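Local coordinates for type I polyketide synthase PikAII (Streptomyces venezuelae, PDB 3QP9), which carries a C2-type ketoreductase in a modular polyketide synthase, probably epimerising the growing chain's intermediate rather than reducing its ketone, at residues I32-L37 against V159-A164; P150-T155 against T210-G215; H166-A171 against L196-D201; T216-V221 against A230-R235; A424-H429 against G482-T487. All coordinates share one frame; numbering follows the deposited sequence.

How the contacts relate
Contacts 1 and 2 both set a strand tryptophan against aliphatic side chains, whereas contact 4 is polar. Contact 2 is buried and apolar, a strand tryptophan under the end of helix 202-212. Contact 4 is a buried beta hairpin with a two-nitrogen salt bridge. Contact 1 is partly buried and uses strand 29-36, whose sheet neighbour 227-235 belongs to contact 4; its tryptophan meets a loop. Contact 3 is a surface hydroxyl pair between the loops that lead into helices 170-185 and 202-212. Contact 5, also partly buried, is a small touch of an alanine methyl and a threonine against each other's carbonyls; its segment 424-429 meets contact 3 through a probable backbone bond of Val167 and Gly427.

Contact 1. Residues I32-L37 against V159-A164; sequences IDWKRL and VSVGRA
Ser160, whose carbonyl oxygen lies beside the indole of Trp34, has its own OG gripped within the loop: OG bonds with the backbone oxygen of Asp165, and Gly162 N gives OG a weak bond at 3.4 Å. Val161 N is in turn held by Asp165 OD2, so bonds to Asp165 hold the loop's own shape. The tryptophan carries the strand's part of the contact. CG lies anti to the carbonyl carbon (chi1 -75°), which sends the indole out to the loop. Val161 sits over one face of the indole, with CG1 4.2 Å from the centroid of the Trp34 five-membered ring, a CH-pi contact displaced toward the rim. Its main chain adds to this, Val161 CA lying 3.5 Å from Trp34 CD1. Farther along the ring Val159 approaches obliquely, CG2 3.8 Å from Trp34 CZ2. Between the two valines Ser160 O is 3.4 Å from Trp34 NE1, but the angle is too poor for a hydrogen bond. Trp176 of helix 170-185 touches both Trp34 and Val159, and Ala222 of strand 220-224 lies against Trp34 and Val161. Strand 29-36 is hydrogen-bonded to strand 227-235, and the loop joins strand 151-156 to helix 170-185: a beta-to-alpha connection of a Rossmann-like subdomain packs against Trp34 of strand 29-36, with three strands lying between 29-36 and 151-156.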
# COMPACT_ATOMS: atom_id res chain seq x y z
N ILE A 32 11.41 -3.05 2.10
CA ILE A 32 10.95 -4.29 1.44
C ILE A 32 11.94 -4.81 0.40
O ILE A 32 12.38 -4.09 -0.44
CB ILE A 32 9.50 -4.13 0.83
CG1 ILE A 32 8.42 -4.10 1.96
CG2 ILE A 32 9.11 -5.30 -0.18
CD1 ILE A 32 8.28 -5.40 2.75
N ASP A 33 12.37 -6.07 0.52
CA ASP A 33 13.33 -6.60 -0.50
C ASP A 33 12.61 -7.78 -1.16
O ASP A 33 11.64 -8.29 -0.61
CB ASP A 33 14.63 -7.06 0.18
CG ASP A 33 15.83 -6.68 -0.62
OD1 ASP A 33 16.81 -6.17 -0.01
OD2 ASP A 33 15.78 -6.81 -1.89
N TRP A 34 13.04 -8.16 -2.35
CA TRP A 34 12.44 -9.27 -3.11
C TRP A 34 13.49 -10.32 -3.30
O TRP A 34 14.55 -10.06 -3.97
CB TRP A 34 11.94 -8.69 -4.45
CG TRP A 34 10.68 -7.89 -4.22
CD1 TRP A 34 10.60 -6.57 -3.94
CD2 TRP A 34 9.32 -8.41 -4.19
NE1 TRP A 34 9.23 -6.23 -3.71
CE2 TRP A 34 8.46 -7.35 -3.85
CE3 TRP A 34 8.77 -9.72 -4.35
CZ2 TRP A 34 7.05 -7.49 -3.74
CZ3 TRP A 34 7.39 -9.89 -4.20
CH2 TRP A 34 6.53 -8.75 -3.93
N LYS A 35 13.33 -11.46 -2.64
CA LYS A 35 14.38 -12.49 -2.61
C LYS A 35 14.19 -13.42 -3.82
O LYS A 35 13.17 -14.07 -3.96
CB LYS A 35 14.21 -13.30 -1.32
CG LYS A 35 15.01 -14.55 -1.23
CD LYS A 35 14.52 -15.41 0.05
CE LYS A 35 15.73 -16.13 0.73
NZ LYS A 35 15.25 -17.51 1.16
N ARG A 36 15.21 -13.52 -4.67
CA ARG A 36 15.16 -14.50 -5.79
C ARG A 36 15.02 -15.95 -5.28
O ARG A 36 15.85 -16.42 -4.43
CB ARG A 36 16.46 -14.35 -6.60
CG ARG A 36 16.53 -12.95 -7.18
CD ARG A 36 17.97 -12.61 -7.64
NE ARG A 36 17.98 -12.32 -9.06
CZ ARG A 36 17.67 -11.14 -9.58
NH1 ARG A 36 17.32 -10.11 -8.78
NH2 ARG A 36 17.70 -11.00 -10.90
N LEU A 37 14.04 -16.70 -5.78
CA LEU A 37 13.83 -18.07 -5.32
C LEU A 37 14.57 -19.09 -6.24
O LEU A 37 14.53 -18.96 -7.49
CB LEU A 37 12.34 -18.40 -5.27
CG LEU A 37 11.48 -17.52 -4.36
CD1 LEU A 37 10.02 -17.97 -4.42
CD2 LEU A 37 12.02 -17.61 -2.88
N VAL A 159 4.02 -4.17 -8.20
CA VAL A 159 5.14 -4.05 -7.24
C VAL A 159 6.41 -3.88 -8.08
O VAL A 159 6.46 -4.29 -9.23
CB VAL A 159 5.31 -5.21 -6.32
CG1 VAL A 159 3.93 -5.46 -5.44
CG2 VAL A 159 5.65 -6.49 -7.17
N SER A 160 7.40 -3.31 -7.46
CA SER A 160 8.76 -3.17 -8.05
C SER A 160 9.75 -4.09 -7.32
O SER A 160 9.91 -3.95 -6.13
CB SER A 160 9.23 -1.74 -7.83
OG SER A 160 10.62 -1.65 -8.20
N VAL A 161 10.43 -4.98 -8.00
CA VAL A 161 11.35 -5.93 -7.34
C VAL A 161 12.73 -5.32 -7.21
O VAL A 161 13.66 -5.85 -6.52
CB VAL A 161 11.44 -7.27 -8.06
CG1 VAL A 161 10.01 -7.96 -8.11
CG2 VAL A 161 12.17 -7.28 -9.44
N GLY A 162 12.89 -4.21 -7.86
CA GLY A 162 14.20 -3.52 -7.72
C GLY A 162 14.41 -2.46 -8.71
O GLY A 162 13.44 -1.90 -9.26
N ARG A 163 15.72 -2.20 -8.94
CA ARG A 163 16.22 -1.09 -9.67
C ARG A 163 15.43 -0.83 -10.96
O ARG A 163 14.83 0.23 -11.15
CB ARG A 163 17.75 -1.31 -9.99
CG ARG A 163 18.58 -0.05 -9.97
CD ARG A 163 19.79 0.00 -11.00
NE ARG A 163 20.53 -1.25 -11.35
CZ ARG A 163 20.73 -1.71 -12.60
NH1 ARG A 163 20.26 -1.05 -13.67
NH2 ARG A 163 21.46 -2.81 -12.82
N ALA A 164 15.44 -1.78 -11.86
CA ALA A 164 14.99 -1.42 -13.20
C ALA A 164 13.50 -1.74 -13.40
O ALA A 164 12.95 -1.67 -14.51
CB ALA A 164 15.91 -2.05 -14.28

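Contact 2. Residues P150-T155 against T210-G215; sequences PLWCVT and TVLAGG
The CH-pi interaction of Leu212 with Trp152 dominates this buried contact. Leu212 CD2 stands over one face of the indole, 3.6 Å from the centroid of the Trp152 five-membered ring and 19° off the ring normal. The methyl touches much of the pyrrole side; its nearest ring atom is Trp152 CG at 3.4 Å, which makes the packing tight. The leucine runs antiparallel to the tryptophan side chain and touches it through CD2 alone; CD1 takes no part.

Plain apolar contact comes from Val211, which meets the six-membered ring obliquely. With chi1 at 176°, CG1 points opposite the backbone N, and this branch lies 3.4 Å from Trp152 CZ3 and 3.5 Å from Trp152 CH2. Trp152 belongs to strand 151-156, set between strands 109-112 and 190-196 in the parallel part of the sheet, and Val211 and Leu212 lie in the last part of helix 202-212: this is helix-on-strand packing of a Rossmann-like alpha/beta layer. Leu111 and Ile194 of the flanking strands also touch the tryptophan, and Leu48 lies against Leu212.

No hydrogen bond crosses between the segments. Near the helix end Gly214 N bonds to Val211 O at 3.0 Å; Gly214, the first residue to leave helical angles, takes a positive phi of 81°.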
# COMPACT_ATOMS: atom_id res chain seq x y z
N PRO A 150 -8.17 -22.28 -1.33
CA PRO A 150 -7.40 -21.02 -1.23
C PRO A 150 -7.61 -20.05 -2.40
O PRO A 150 -7.57 -20.46 -3.58
CB PRO A 150 -5.95 -21.50 -1.21
CG PRO A 150 -5.96 -22.75 -2.04
CD PRO A 150 -7.32 -23.39 -1.82
N LEU A 151 -7.79 -18.78 -2.06
CA LEU A 151 -7.93 -17.71 -3.03
C LEU A 151 -6.56 -17.13 -3.42
O LEU A 151 -5.83 -16.62 -2.55
CB LEU A 151 -8.63 -16.52 -2.38
CG LEU A 151 -8.89 -15.24 -3.24
CD1 LEU A 151 -9.44 -15.53 -4.72
CD2 LEU A 151 -9.78 -14.20 -2.55
N TRP A 152 -6.27 -17.10 -4.70
CA TRP A 152 -5.03 -16.38 -5.12
C TRP A 152 -5.40 -15.13 -5.97
O TRP A 152 -6.21 -15.26 -6.92
CB TRP A 152 -4.16 -17.32 -5.90
CG TRP A 152 -3.47 -18.37 -5.08
CD1 TRP A 152 -4.00 -19.59 -4.68
CD2 TRP A 152 -2.15 -18.30 -4.55
NE1 TRP A 152 -3.05 -20.30 -3.98
CE2 TRP A 152 -1.90 -19.53 -3.90
CE3 TRP A 152 -1.11 -17.36 -4.65
CZ2 TRP A 152 -0.67 -19.81 -3.24
CZ3 TRP A 152 0.10 -17.62 -4.05
CH2 TRP A 152 0.34 -18.86 -3.39
N CYS A 153 -4.82 -13.95 -5.67
CA CYS A 153 -5.16 -12.73 -6.45
C CYS A 153 -3.98 -12.35 -7.29
O CYS A 153 -2.90 -12.20 -6.79
CB CYS A 153 -5.55 -11.55 -5.52
SG CYS A 153 -7.10 -11.87 -4.63
N VAL A 154 -4.17 -12.25 -8.59
CA VAL A 154 -3.09 -11.97 -9.50
C VAL A 154 -3.15 -10.54 -9.98
O VAL A 154 -4.23 -10.06 -10.35
CB VAL A 154 -3.10 -12.98 -10.65
CG1 VAL A 154 -2.02 -12.66 -11.70
CG2 VAL A 154 -2.83 -14.44 -10.08
N THR A 155 -1.99 -9.82 -9.94
CA THR A 155 -1.93 -8.47 -10.43
C THR A 155 -0.87 -8.43 -11.53
O THR A 155 -0.21 -9.42 -11.76
CB THR A 155 -1.52 -7.48 -9.30
OG1 THR A 155 -0.25 -7.91 -8.73
CG2 THR A 155 -2.63 -7.37 -8.21
N THR A 210 3.48 -22.63 -11.07
CA THR A 210 4.33 -23.25 -10.05
C THR A 210 4.02 -22.66 -8.67
O THR A 210 4.06 -23.40 -7.64
CB THR A 210 5.79 -23.02 -10.36
OG1 THR A 210 6.08 -23.66 -11.61
CG2 THR A 210 6.67 -23.58 -9.20
N VAL A 211 3.68 -21.37 -8.63
CA VAL A 211 3.29 -20.76 -7.32
C VAL A 211 1.93 -21.30 -6.82
O VAL A 211 1.79 -21.71 -5.64
CB VAL A 211 3.23 -19.22 -7.39
CG1 VAL A 211 2.72 -18.63 -6.00
CG2 VAL A 211 4.59 -18.64 -7.88
N LEU A 212 0.95 -21.38 -7.71
CA LEU A 212 -0.37 -21.90 -7.31
C LEU A 212 -0.29 -23.32 -6.80
O LEU A 212 -1.15 -23.76 -5.99
CB LEU A 212 -1.33 -21.90 -8.48
CG LEU A 212 -1.44 -20.50 -9.01
CD1 LEU A 212 -2.21 -20.47 -10.33
CD2 LEU A 212 -2.10 -19.61 -7.90
N ALA A 213 0.69 -24.08 -7.28
CA ALA A 213 0.80 -25.46 -6.85
C ALA A 213 1.17 -25.63 -5.36
O ALA A 213 1.09 -26.72 -4.83
CB ALA A 213 1.73 -26.28 -7.79
N GLY A 214 1.60 -24.54 -4.70
CA GLY A 214 1.86 -24.56 -3.27
C GLY A 214 3.20 -25.13 -2.88
O GLY A 214 3.46 -25.28 -1.71
N GLY A 215 4.08 -25.37 -3.84
CA GLY A 215 5.42 -25.88 -3.60
C GLY A 215 6.42 -24.78 -3.12
O GLY A 215 7.50 -25.13 -2.58

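Contact 3. Residues H166-A171 against L196-D201; sequences HVTSPA and LPSDAD
Thr168 and Ser198 meet hydroxyl to hydroxyl, OG1 to OG at 2.6 Å, a short hydrogen bond in which either oxygen could be the donor. They sit on two loops of a Rossmann-like alpha/beta layer, each following a parallel strand and leading into a helix: the loop of Thr168 comes after strand 151-156 and runs into helix 170-185, while that of Ser198 leaves strand 190-196 for helix 202-212. Around the bond the first shell is small. Thr168 CG2 lies 3.5 Å from Ser198 OG, so the serine oxygen has the threonine methyl beside it as well as the hydroxyl, and Thr168 OG1 is only 3.0 Å from Ser198 CB. A chi1 of 47° on Thr168 brings OG1 to the serine, with CG2 alongside. On the other loop, Ser198 chi1 of -48° swings OG out toward the threonine.

The main chains then place the two hydroxyls. Thr168 and Ser169 both make backbone bonds with Gly157, and Ser198 O is bonded to His156 ND1, so the end of strand 151-156 and the turn after it hold both loops. The backbones of Leu196 and Thr155 are also hydrogen-bonded, linking strands 190-196 and 151-156 just before the second loop. The contact itself lies at the surface. Farther out, each loop closes on a helix N-cap: Ser169 OG bonds to Gln172 N and also to Glu118 OE2, and Asp201 OD1 bonds to Ala204 N.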
# COMPACT_ATOMS: atom_id res chain seq x y z
N HIS A 166 9.85 -0.91 -12.80
CA HIS A 166 8.92 0.15 -12.33
C HIS A 166 7.51 -0.36 -12.09
O HIS A 166 7.05 -1.23 -12.78
CB HIS A 166 8.90 1.31 -13.31
CG HIS A 166 10.28 1.74 -13.71
ND1 HIS A 166 11.22 2.12 -12.78
CD2 HIS A 166 10.88 1.80 -14.92
CE1 HIS A 166 12.35 2.41 -13.40
NE2 HIS A 166 12.17 2.24 -14.70
N VAL A 167 6.83 0.18 -11.07
CA VAL A 167 5.42 -0.01 -10.89
C VAL A 167 4.71 0.70 -12.06
O VAL A 167 4.98 1.85 -12.29
CB VAL A 167 4.98 0.63 -9.60
CG1 VAL A 167 3.43 0.53 -9.46
CG2 VAL A 167 5.69 -0.09 -8.35
N THR A 168 3.84 -0.02 -12.77
CA THR A 168 3.04 0.54 -13.86
C THR A 168 1.58 0.61 -13.43
O THR A 168 0.86 1.36 -14.01
CB THR A 168 3.13 -0.25 -15.16
OG1 THR A 168 2.97 -1.65 -14.86
CG2 THR A 168 4.48 0.00 -15.89
N SER A 169 1.16 -0.10 -12.39
CA SER A 169 -0.24 0.03 -11.86
C SER A 169 -0.34 0.18 -10.35
O SER A 169 -0.52 -0.78 -9.63
CB SER A 169 -1.11 -1.11 -12.28
OG SER A 169 -2.29 -0.90 -11.53
N PRO A 170 -0.18 1.41 -9.85
CA PRO A 170 -0.18 1.65 -8.47
C PRO A 170 -1.56 1.30 -7.95
O PRO A 170 -1.70 0.85 -6.79
CB PRO A 170 0.10 3.17 -8.43
CG PRO A 170 -0.31 3.63 -9.85
CD PRO A 170 0.32 2.58 -10.58
N ALA A 171 -2.59 1.40 -8.80
CA ALA A 171 -3.88 0.97 -8.28
C ALA A 171 -3.96 -0.50 -7.92
O ALA A 171 -4.61 -0.85 -6.93
CB ALA A 171 -5.04 1.34 -9.26
N LEU A 196 2.39 -10.36 -11.98
CA LEU A 196 2.90 -10.75 -13.29
C LEU A 196 3.58 -9.54 -13.81
O LEU A 196 3.38 -8.48 -13.26
CB LEU A 196 1.76 -11.20 -14.22
CG LEU A 196 1.14 -12.52 -13.75
CD1 LEU A 196 -0.13 -12.84 -14.52
CD2 LEU A 196 2.09 -13.71 -13.82
N PRO A 197 4.49 -9.72 -14.77
CA PRO A 197 5.21 -8.56 -15.31
C PRO A 197 4.19 -7.57 -15.91
O PRO A 197 3.21 -8.04 -16.54
CB PRO A 197 6.07 -9.15 -16.44
CG PRO A 197 6.19 -10.66 -16.18
CD PRO A 197 4.87 -11.01 -15.39
N SER A 198 4.41 -6.25 -15.78
CA SER A 198 3.41 -5.25 -16.28
C SER A 198 2.62 -5.69 -17.53
O SER A 198 1.44 -5.43 -17.62
CB SER A 198 4.00 -3.86 -16.55
OG SER A 198 4.81 -3.41 -15.48
N ASP A 199 3.29 -6.37 -18.47
CA ASP A 199 2.63 -6.89 -19.67
C ASP A 199 2.32 -8.37 -19.60
O ASP A 199 1.15 -8.76 -19.64
CB ASP A 199 3.40 -6.51 -20.96
CG ASP A 199 2.82 -5.26 -21.61
OD1 ASP A 199 3.18 -4.13 -21.17
OD2 ASP A 199 1.98 -5.41 -22.53
N ALA A 200 3.36 -9.18 -19.46
CA ALA A 200 3.18 -10.59 -18.93
C ALA A 200 2.86 -11.63 -20.01
O ALA A 200 1.78 -11.60 -20.60
CB ALA A 200 2.14 -10.62 -17.81
N ASP A 201 3.82 -12.53 -20.25
CA ASP A 201 3.83 -13.47 -21.38
C ASP A 201 3.65 -14.90 -20.95
O ASP A 201 3.47 -15.15 -19.77
CB ASP A 201 5.14 -13.32 -22.16
CG ASP A 201 6.38 -13.75 -21.36
OD1 ASP A 201 6.19 -14.17 -20.18
OD2 ASP A 201 7.52 -13.70 -21.92

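Contact 4. Residues T216-V221 against A230-R235; sequences TGEDQV and ARRLVR
Glu218 and Arg232 form a two-nitrogen salt bridge across the beta hairpin of strands 220-224 and 227-235. Arg232 grips the carboxylate end-on: NH1 reaches Glu218 OE2 at 2.6 Å in a nearly straight bond (171°), and NH2 reaches Glu218 OE1 at 2.9 Å. Both oxygens are met on their syn sides. The carboxylate lies at the edge of the guanidinium. The planes are 25° apart; both bonds stay near the guanidinium plane and tilt out of the carboxylate's. A bend at chi2 of Glu218 (-73°) turns the acid toward the arginine, which is itself bent at chi2. Two further bonds fix the pair: Arg232 NH2 also donates to Arg231 O at 3.1 Å, coming from above the carbonyl plane, and Glu218 OE1 is hydrogen-bonded to Thr507 OG1. Such pairing should favour the charged acid.

Beside the salt bridge, in the hairpin itself, the strands run antiparallel, Val221 and Ala230 forming a non-hydrogen-bonded pair. Arg231 N bonds to Gln220 O at 3.1 Å, and the same oxygen receives a CA-H...O contact from Ala230 CA at 3.5 Å. Just before the strand, Thr216 OG1 accepts from Glu218 N at 3.0 Å, an ST turn that sets the glutamate's backbone. The guanidinium of Arg231 has its own partner, NH1 bonding to Ile406 O. On the packing side, Gln220 CB meets Arg231 CB at 3.7 Å, and the methyl CB of Ala230 lies 3.4 Å from Glu218 OE1.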
# COMPACT_ATOMS: atom_id res chain seq x y z
N THR A 216 6.11 -23.48 -3.30
CA THR A 216 7.19 -22.51 -3.04
C THR A 216 7.30 -22.17 -1.56
O THR A 216 8.35 -21.73 -1.11
CB THR A 216 7.08 -21.22 -3.83
OG1 THR A 216 5.95 -20.49 -3.34
CG2 THR A 216 6.91 -21.56 -5.29
N GLY A 217 6.24 -22.42 -0.82
CA GLY A 217 6.16 -22.04 0.60
C GLY A 217 5.95 -20.52 0.68
O GLY A 217 6.04 -19.95 1.77
N GLU A 218 5.71 -19.84 -0.43
CA GLU A 218 5.62 -18.38 -0.36
C GLU A 218 4.18 -17.92 -0.64
O GLU A 218 3.39 -18.63 -1.25
CB GLU A 218 6.64 -17.77 -1.32
CG GLU A 218 8.11 -18.12 -1.04
CD GLU A 218 8.69 -17.43 0.18
OE1 GLU A 218 8.16 -16.41 0.72
OE2 GLU A 218 9.71 -17.88 0.66
N ASP A 219 3.77 -16.78 -0.12
CA ASP A 219 2.41 -16.22 -0.45
C ASP A 219 2.43 -14.79 -0.95
O ASP A 219 1.41 -14.22 -1.18
CB ASP A 219 1.40 -16.41 0.68
CG ASP A 219 1.75 -15.59 1.92
OD1 ASP A 219 2.86 -15.02 1.92
OD2 ASP A 219 0.93 -15.55 2.92
N GLN A 220 3.62 -14.22 -1.30
CA GLN A 220 3.69 -12.86 -1.78
C GLN A 220 4.80 -12.93 -2.76
O GLN A 220 5.97 -12.77 -2.42
CB GLN A 220 4.06 -11.81 -0.65
CG GLN A 220 2.97 -11.72 0.40
CD GLN A 220 3.18 -10.67 1.51
OE1 GLN A 220 2.76 -10.90 2.71
NE2 GLN A 220 3.60 -9.53 1.15
N VAL A 221 4.43 -13.15 -3.99
CA VAL A 221 5.37 -13.54 -5.05
C VAL A 221 5.28 -12.63 -6.23
O VAL A 221 4.20 -12.29 -6.69
CB VAL A 221 5.18 -15.04 -5.46
CG1 VAL A 221 6.22 -15.48 -6.42
CG2 VAL A 221 5.21 -15.97 -4.24
N ALA A 230 10.29 -13.42 -3.83
CA ALA A 230 9.40 -13.42 -2.72
C ALA A 230 9.68 -12.25 -1.80
O ALA A 230 10.85 -11.85 -1.55
CB ALA A 230 9.52 -14.76 -1.94
N ARG A 231 8.61 -11.71 -1.27
CA ARG A 231 8.63 -10.48 -0.47
C ARG A 231 9.16 -10.65 0.96
O ARG A 231 8.75 -11.59 1.73
CB ARG A 231 7.21 -9.90 -0.44
CG ARG A 231 7.13 -8.42 0.10
CD ARG A 231 5.78 -7.80 -0.46
NE ARG A 231 5.57 -6.44 0.13
CZ ARG A 231 5.04 -6.19 1.33
NH1 ARG A 231 4.88 -4.90 1.72
NH2 ARG A 231 4.81 -7.15 2.21
N ARG A 232 10.04 -9.76 1.34
CA ARG A 232 10.73 -9.85 2.65
C ARG A 232 10.82 -8.46 3.25
O ARG A 232 11.19 -7.53 2.54
CB ARG A 232 12.21 -10.39 2.40
CG ARG A 232 12.30 -11.85 1.99
CD ARG A 232 11.70 -12.78 3.13
NE ARG A 232 11.95 -14.21 2.80
CZ ARG A 232 11.10 -14.96 2.11
NH1 ARG A 232 11.36 -16.23 1.88
NH2 ARG A 232 9.98 -14.41 1.66
N LEU A 233 10.53 -8.30 4.54
CA LEU A 233 10.92 -7.09 5.29
C LEU A 233 12.28 -7.28 5.91
O LEU A 233 12.50 -8.23 6.64
CB LEU A 233 9.85 -6.81 6.36
CG LEU A 233 10.16 -5.54 7.15
CD1 LEU A 233 9.68 -4.41 6.18
CD2 LEU A 233 9.28 -5.63 8.42
N VAL A 234 13.25 -6.44 5.53
CA VAL A 234 14.57 -6.55 6.07
C VAL A 234 15.03 -5.23 6.71
O VAL A 234 14.50 -4.14 6.43
CB VAL A 234 15.63 -6.99 4.96
CG1 VAL A 234 15.22 -8.44 4.36
CG2 VAL A 234 15.74 -5.92 3.94
N ARG A 235 16.10 -5.28 7.51
CA ARG A 235 16.67 -4.01 8.01
C ARG A 235 17.30 -3.24 6.89
O ARG A 235 17.95 -3.79 5.99
CB ARG A 235 17.79 -4.26 9.05
CG ARG A 235 17.21 -4.55 10.37
CD ARG A 235 18.18 -4.56 11.54
NE ARG A 235 17.41 -5.07 12.67
CZ ARG A 235 16.61 -4.35 13.43
NH1 ARG A 235 15.91 -4.94 14.43
NH2 ARG A 235 16.51 -3.05 13.20

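Contact 5. Residues A424-H429 against G482-T487; sequences ALAGQH and GDTAVT
The flat groups that Ala426 and Thr484 bring together are backbone carbonyls; no ring of either segment touches the other. Ala426 CB rests 3.4 Å from Thr484 O, and Ala426 O lies 3.3 Å from Thr484 OG1. No hydrogen bond crosses here; the hydroxyl of Thr484 is instead bonded to Val436 O. His429 of the first segment turns elsewhere, pairing edge-to-face with His166. With chi1 at -168°, OG1 of Thr484 stands opposite its backbone N, which carries it close to the alanine carbonyl. The contact joins the end of helix 413-426, in the ketoreductase domain, to the start of strand 485-488, which runs parallel to strand 435-441 in this Rossmann fold. Val436 and Ser438 of that strand also touch Ala426, and Thr484 bonds through its backbone to Ser438. Ahead of the strand, Gly482 ends helix 468-481 with positive phi in a Schellman motif. On the helix side the last turn closes with Gly427 N bonded to Ala424 O at 3.0 Å, followed by a longer bond from Gln428 N to Leu425 O at 3.3 Å.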
# COMPACT_ATOMS: atom_id res chain seq x y z
N ALA A 424 3.26 2.46 -3.63
CA ALA A 424 3.44 2.20 -5.08
C ALA A 424 3.77 3.37 -5.95
O ALA A 424 4.43 3.18 -6.97
CB ALA A 424 2.17 1.54 -5.68
N LEU A 425 3.17 4.54 -5.68
CA LEU A 425 3.57 5.80 -6.37
C LEU A 425 5.05 5.95 -6.27
O LEU A 425 5.70 6.32 -7.24
CB LEU A 425 2.85 7.01 -5.76
CG LEU A 425 1.37 7.27 -6.09
CD1 LEU A 425 0.92 8.52 -5.35
CD2 LEU A 425 1.10 7.49 -7.59
N ALA A 426 5.64 5.65 -5.10
CA ALA A 426 7.08 5.78 -4.95
C ALA A 426 7.92 4.85 -5.84
O ALA A 426 9.11 5.11 -6.12
CB ALA A 426 7.48 5.69 -3.49
N GLY A 427 7.34 3.75 -6.28
CA GLY A 427 8.03 2.82 -7.12
C GLY A 427 7.86 2.99 -8.64
O GLY A 427 8.37 2.16 -9.38
N GLN A 428 7.13 4.02 -9.08
CA GLN A 428 6.84 4.37 -10.48
C GLN A 428 8.02 5.16 -11.05
O GLN A 428 8.66 5.90 -10.29
CB GLN A 428 5.63 5.28 -10.55
CG GLN A 428 4.32 4.60 -10.31
CD GLN A 428 3.16 5.34 -10.93
OE1 GLN A 428 2.68 5.01 -12.05
NE2 GLN A 428 2.67 6.31 -10.21
N HIS A 429 8.32 5.05 -12.34
CA HIS A 429 9.40 5.85 -12.92
C HIS A 429 8.92 7.30 -13.10
O HIS A 429 7.79 7.56 -13.57
CB HIS A 429 9.78 5.24 -14.27
CG HIS A 429 11.05 5.79 -14.87
ND1 HIS A 429 12.08 4.97 -15.29
CD2 HIS A 429 11.45 7.06 -15.14
CE1 HIS A 429 13.07 5.72 -15.77
NE2 HIS A 429 12.71 6.99 -15.69
N GLY A 482 18.49 9.83 0.33
CA GLY A 482 17.97 9.54 -0.99
C GLY A 482 16.94 8.42 -0.98
O GLY A 482 16.61 7.92 -2.01
N ASP A 483 16.45 8.00 0.19
CA ASP A 483 15.41 6.96 0.26
C ASP A 483 14.16 7.36 -0.51
O ASP A 483 13.68 8.54 -0.39
CB ASP A 483 15.01 6.74 1.71
CG ASP A 483 16.06 5.93 2.49
OD1 ASP A 483 16.84 5.22 1.87
OD2 ASP A 483 16.10 5.99 3.72
N THR A 484 13.62 6.38 -1.22
CA THR A 484 12.40 6.48 -2.00
C THR A 484 11.27 5.67 -1.33
O THR A 484 10.13 6.07 -1.38
CB THR A 484 12.66 6.18 -3.52
OG1 THR A 484 11.50 6.56 -4.29
CG2 THR A 484 12.88 4.80 -3.75
N ALA A 485 11.58 4.58 -0.62
CA ALA A 485 10.54 3.79 0.04
C ALA A 485 11.30 3.24 1.26
O ALA A 485 12.32 2.55 1.08
CB ALA A 485 10.04 2.69 -0.89
N VAL A 486 10.91 3.62 2.47
CA VAL A 486 11.54 3.09 3.67
C VAL A 486 10.42 2.90 4.73
O VAL A 486 9.43 3.59 4.68
CB VAL A 486 12.61 4.05 4.16
CG1 VAL A 486 12.00 5.40 4.52
CG2 VAL A 486 13.42 3.43 5.33
N THR A 487 10.56 1.96 5.65
CA THR A 487 9.62 1.81 6.80
C THR A 487 10.35 2.32 8.08
O THR A 487 11.43 1.88 8.37
CB THR A 487 9.27 0.36 7.01
OG1 THR A 487 8.57 -0.05 5.87
CG2 THR A 487 8.39 0.11 8.29